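Long-range contact in sugar ABC transporter (Agrobacterium radiobacter, PDB 4RXT), which binds a pentose sugar, L-arabinopyranose, between its two lobes and probably delivers such sugars to an ABC importer: residues 244-249 with 278-283. Sequence-based numbering, arbitrary orientation.
Sequences LVVQDP and NLVTKA. With ARA (alpha-L-arabinopyranose), chain B.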
ATOM      1  N   LEU A 244       0.705  -7.778  10.258  1.00 11.38           N
ATOM      2  CA  LEU A 244       0.611  -7.155   8.944  1.00 12.42           C
ATOM      3  C   LEU A 244      -0.722  -6.488   8.804  1.00 13.25           C
ATOM      4  O   LEU A 244      -1.770  -7.142   8.991  1.00 12.76           O
ATOM      5  CB  LEU A 244       0.698  -8.208   7.832  1.00 14.74           C
ATOM      6  CG  LEU A 244       2.042  -8.933   7.709  1.00 13.63           C
ATOM      7  CD1 LEU A 244       1.908 -10.183   6.848  1.00 15.44           C
ATOM      8  CD2 LEU A 244       3.150  -8.027   7.172  1.00 16.45           C
ATOM      9  N   VAL A 245      -0.708  -5.184   8.459  1.00 11.80           N
ATOM     10  CA  VAL A 245      -1.971  -4.495   8.113  1.00 12.51           C
ATOM     11  C   VAL A 245      -2.299  -4.808   6.663  1.00 13.47           C
ATOM     12  O   VAL A 245      -1.572  -4.419   5.760  1.00 12.25           O
ATOM     13  CB  VAL A 245      -1.922  -2.986   8.336  1.00 12.74           C
ATOM     14  CG1 VAL A 245      -3.292  -2.354   8.062  1.00 17.34           C
ATOM     15  CG2 VAL A 245      -1.463  -2.658   9.767  1.00 14.45           C
ATOM     16  N   VAL A 246      -3.420  -5.490   6.460  1.00 12.31           N
ATOM     17  CA  VAL A 246      -3.789  -6.018   5.146  1.00 12.75           C
ATOM     18  C   VAL A 246      -4.950  -5.194   4.573  1.00 11.96           C
ATOM     19  O   VAL A 246      -5.877  -4.815   5.285  1.00 14.54           O
ATOM     20  CB  VAL A 246      -4.140  -7.522   5.221  1.00 14.99           C
ATOM     21  CG1 VAL A 246      -4.641  -8.108   3.890  1.00 21.66           C
ATOM     22  CG2 VAL A 246      -2.899  -8.279   5.672  1.00 17.65           C
ATOM     23  N   GLN A 247      -4.803  -4.856   3.296  1.00 14.76           N
ATOM     24  CA  GLN A 247      -5.744  -4.054   2.545  1.00 13.31           C
ATOM     25  C   GLN A 247      -6.568  -4.955   1.634  1.00 13.10           C
ATOM     26  O   GLN A 247      -6.479  -6.170   1.736  1.00 14.26           O
ATOM     27  CB  GLN A 247      -4.937  -3.075   1.694  1.00 11.81           C
ATOM     28  CG  GLN A 247      -3.973  -2.175   2.452  1.00 13.85           C
ATOM     29  CD  GLN A 247      -3.309  -1.185   1.517  1.00 12.23           C
ATOM     30  OE1 GLN A 247      -3.868  -0.122   1.178  1.00 14.74           O
ATOM     31  NE2 GLN A 247      -2.121  -1.542   1.046  1.00 14.37           N
ATOM     32  N   ASP A 248      -7.361  -4.372   0.738  1.00 12.39           N
ATOM     33  CA  ASP A 248      -8.137  -5.126  -0.269  1.00 13.31           C
ATOM     34  C   ASP A 248      -7.784  -4.684  -1.692  1.00 12.90           C
ATOM     35  O   ASP A 248      -8.609  -4.100  -2.403  1.00 15.55           O
ATOM     36  CB  ASP A 248      -9.658  -5.050  -0.031  1.00 16.33           C
ATOM     37  CG  ASP A 248     -10.431  -6.184  -0.707  1.00 15.54           C
ATOM     38  OD1 ASP A 248      -9.859  -6.913  -1.542  1.00 18.53           O
ATOM     39  OD2 ASP A 248     -11.647  -6.281  -0.400  1.00 17.51           O
ATOM     40  N   PRO A 249      -6.556  -4.993  -2.134  1.00 12.22           N
ATOM     41  CA  PRO A 249      -6.163  -4.602  -3.470  1.00 14.14           C
ATOM     42  C   PRO A 249      -7.010  -5.238  -4.578  1.00 14.14           C
ATOM     43  O   PRO A 249      -7.242  -4.589  -5.584  1.00 14.45           O
ATOM     44  CB  PRO A 249      -4.696  -5.071  -3.576  1.00 13.70           C
ATOM     45  CG  PRO A 249      -4.535  -6.112  -2.490  1.00 13.60           C
ATOM     46  CD  PRO A 249      -5.430  -5.559  -1.392  1.00 13.10           C
ATOM     47  N   ASN A 278      -7.211  -4.362   7.954  1.00 13.13           N
ATOM     48  CA  ASN A 278      -7.229  -5.277   9.091  1.00 13.46           C
ATOM     49  C   ASN A 278      -5.824  -5.654   9.525  1.00 14.00           C
ATOM     50  O   ASN A 278      -4.990  -6.069   8.685  1.00 13.49           O
ATOM     51  CB  ASN A 278      -7.998  -6.579   8.768  1.00 15.59           C
ATOM     52  CG  ASN A 278      -9.505  -6.344   8.597  1.00 20.82           C
ATOM     53  OD1 ASN A 278     -10.284  -6.408   9.560  1.00 21.70           O
ATOM     54  ND2 ASN A 278      -9.913  -6.043   7.370  1.00 18.20           N
ATOM     55  N   LEU A 279      -5.572  -5.503  10.823  1.00 12.46           N
ATOM     56  CA  LEU A 279      -4.336  -6.018  11.413  1.00 12.78           C
ATOM     57  C   LEU A 279      -4.422  -7.536  11.524  1.00 12.83           C
ATOM     58  O   LEU A 279      -5.251  -8.090  12.233  1.00 15.14           O
ATOM     59  CB  LEU A 279      -4.071  -5.386  12.771  1.00 14.97           C
ATOM     60  CG  LEU A 279      -2.743  -5.837  13.395  1.00 14.94           C
ATOM     61  CD1 LEU A 279      -1.526  -5.372  12.598  1.00 19.12           C
ATOM     62  CD2 LEU A 279      -2.673  -5.431  14.850  1.00 18.37           C
ATOM     63  N   VAL A 280      -3.486  -8.169  10.833  1.00 11.43           N
ATOM     64  CA  VAL A 280      -3.421  -9.626  10.785  1.00 11.99           C
ATOM     65  C   VAL A 280      -2.244 -10.096  11.601  1.00 12.58           C
ATOM     66  O   VAL A 280      -1.121  -9.608  11.416  1.00 12.96           O
ATOM     67  CB  VAL A 280      -3.306 -10.107   9.338  1.00 14.77           C
ATOM     68  CG1 VAL A 280      -3.157 -11.636   9.277  1.00 13.68           C
ATOM     69  CG2 VAL A 280      -4.518  -9.654   8.554  1.00 16.76           C
ATOM     70  N   THR A 281      -2.517 -11.068  12.492  1.00 16.52           N
ATOM     71  CA  THR A 281      -1.508 -11.669  13.348  1.00 17.49           C
ATOM     72  C   THR A 281      -1.645 -13.180  13.277  1.00 18.69           C
ATOM     73  O   THR A 281      -2.560 -13.687  12.650  1.00 18.04           O
ATOM     74  CB  THR A 281      -1.691 -11.254  14.807  1.00 18.99           C
ATOM     75  OG1 THR A 281      -2.910 -11.829  15.294  1.00 21.83           O
ATOM     76  CG2 THR A 281      -1.656  -9.738  14.943  1.00 18.38           C
ATOM     77  N   LYS A 282      -0.735 -13.894  13.940  1.00 18.15           N
ATOM     78  CA  LYS A 282      -0.907 -15.357  14.126  1.00 20.57           C
ATOM     79  C   LYS A 282      -2.264 -15.722  14.709  1.00 18.63           C
ATOM     80  O   LYS A 282      -2.881 -16.674  14.299  1.00 30.39           O
ATOM     81  CB  LYS A 282       0.185 -15.904  15.038  1.00 23.33           C
ATOM     82  CG  LYS A 282       1.498 -16.053  14.325  1.00 24.69           C
ATOM     83  CD  LYS A 282       2.515 -16.816  15.166  1.00 35.05           C
ATOM     84  CE  LYS A 282       2.506 -16.408  16.633  1.00 29.42           C
ATOM     85  NZ  LYS A 282       3.675 -16.985  17.373  1.00 33.35           N
ATOM     86  N   ALA A 283      -2.722 -14.896  15.640  1.00 21.14           N
ATOM     87  CA  ALA A 283      -3.968 -15.133  16.372  1.00 25.26           C
ATOM     88  C   ALA A 283      -5.228 -15.064  15.482  1.00 22.95           C
ATOM     89  O   ALA A 283      -6.280 -15.705  15.794  1.00 26.50           O
ATOM     90  CB  ALA A 283      -4.065 -14.130  17.519  1.00 34.86           C
TER
HETATM   91  C1  ARA B 401       1.028  -1.036  -0.877  1.00 14.51           C
HETATM   92  C2  ARA B 401       0.576   0.436  -0.940  1.00 21.84           C
HETATM   93  C3  ARA B 401       1.007   1.039  -2.266  1.00 26.15           C
HETATM   94  C4  ARA B 401       2.507   0.816  -2.527  1.00 25.71           C
HETATM   95  C5  ARA B 401       3.071  -0.199  -1.625  1.00 17.84           C
HETATM   96  O1  ARA B 401       1.015  -1.059   0.545  1.00 15.13           O
HETATM   97  O2  ARA B 401      -0.858   0.534  -0.842  1.00 15.75           O
HETATM   98  O3  ARA B 401       0.609   2.420  -2.281  1.00 21.89           O
HETATM   99  O4  ARA B 401       3.311   1.942  -2.164  1.00 34.06           O
HETATM  100  O5  ARA B 401       2.276  -1.386  -1.462  1.00 22.23           O
HETATM  101  O   HOH W   1      -8.393  -5.720   4.927  1.00 23.34           O
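The antiparallel edge of the mixed sheet in one lobe of this periplasmic binding protein is formed where Leu244–Val246 pairs with Asn278–Val280. Two hydrogen-bonded pairs establish the register. Leu244 N donates to Val280 O (2.8 Å) and Val280 N donates back to Leu244 O. Val246 N reaches Asn278 O, nearly straight at 173°, and Asn278 N reaches Val246 O. Between the two hydrogen-bonded pairs, Val245 and Leu279 form the non-hydrogen-bonded pair. Their side chains cross at about a right angle, Val245 CG2 meeting Leu279 CD1 at 3.9 Å, and both touch Ile115 of helix 109-128. On the other face Val246 CG2 meets Val280 CG2 at 3.6 Å; each of these CG2 methyls lies beside its own backbone N, with CG1 anti to that N. Helix 288-294 packs against these valines. A water bridges the end of the pairing, donating to Val246 O (2.7 Å) and accepting from Asn278 ND2. Gln247 NE2 donates to O2 of the arabinopyranose (3.1 Å, 170°) and also bonds Asp227, while OE1 bonds Thr107. Sugar-binding residues near the carboxy-terminal ends of sheet strands, facing the cleft between lobes, are typical of periplasmic sugar-binding proteins.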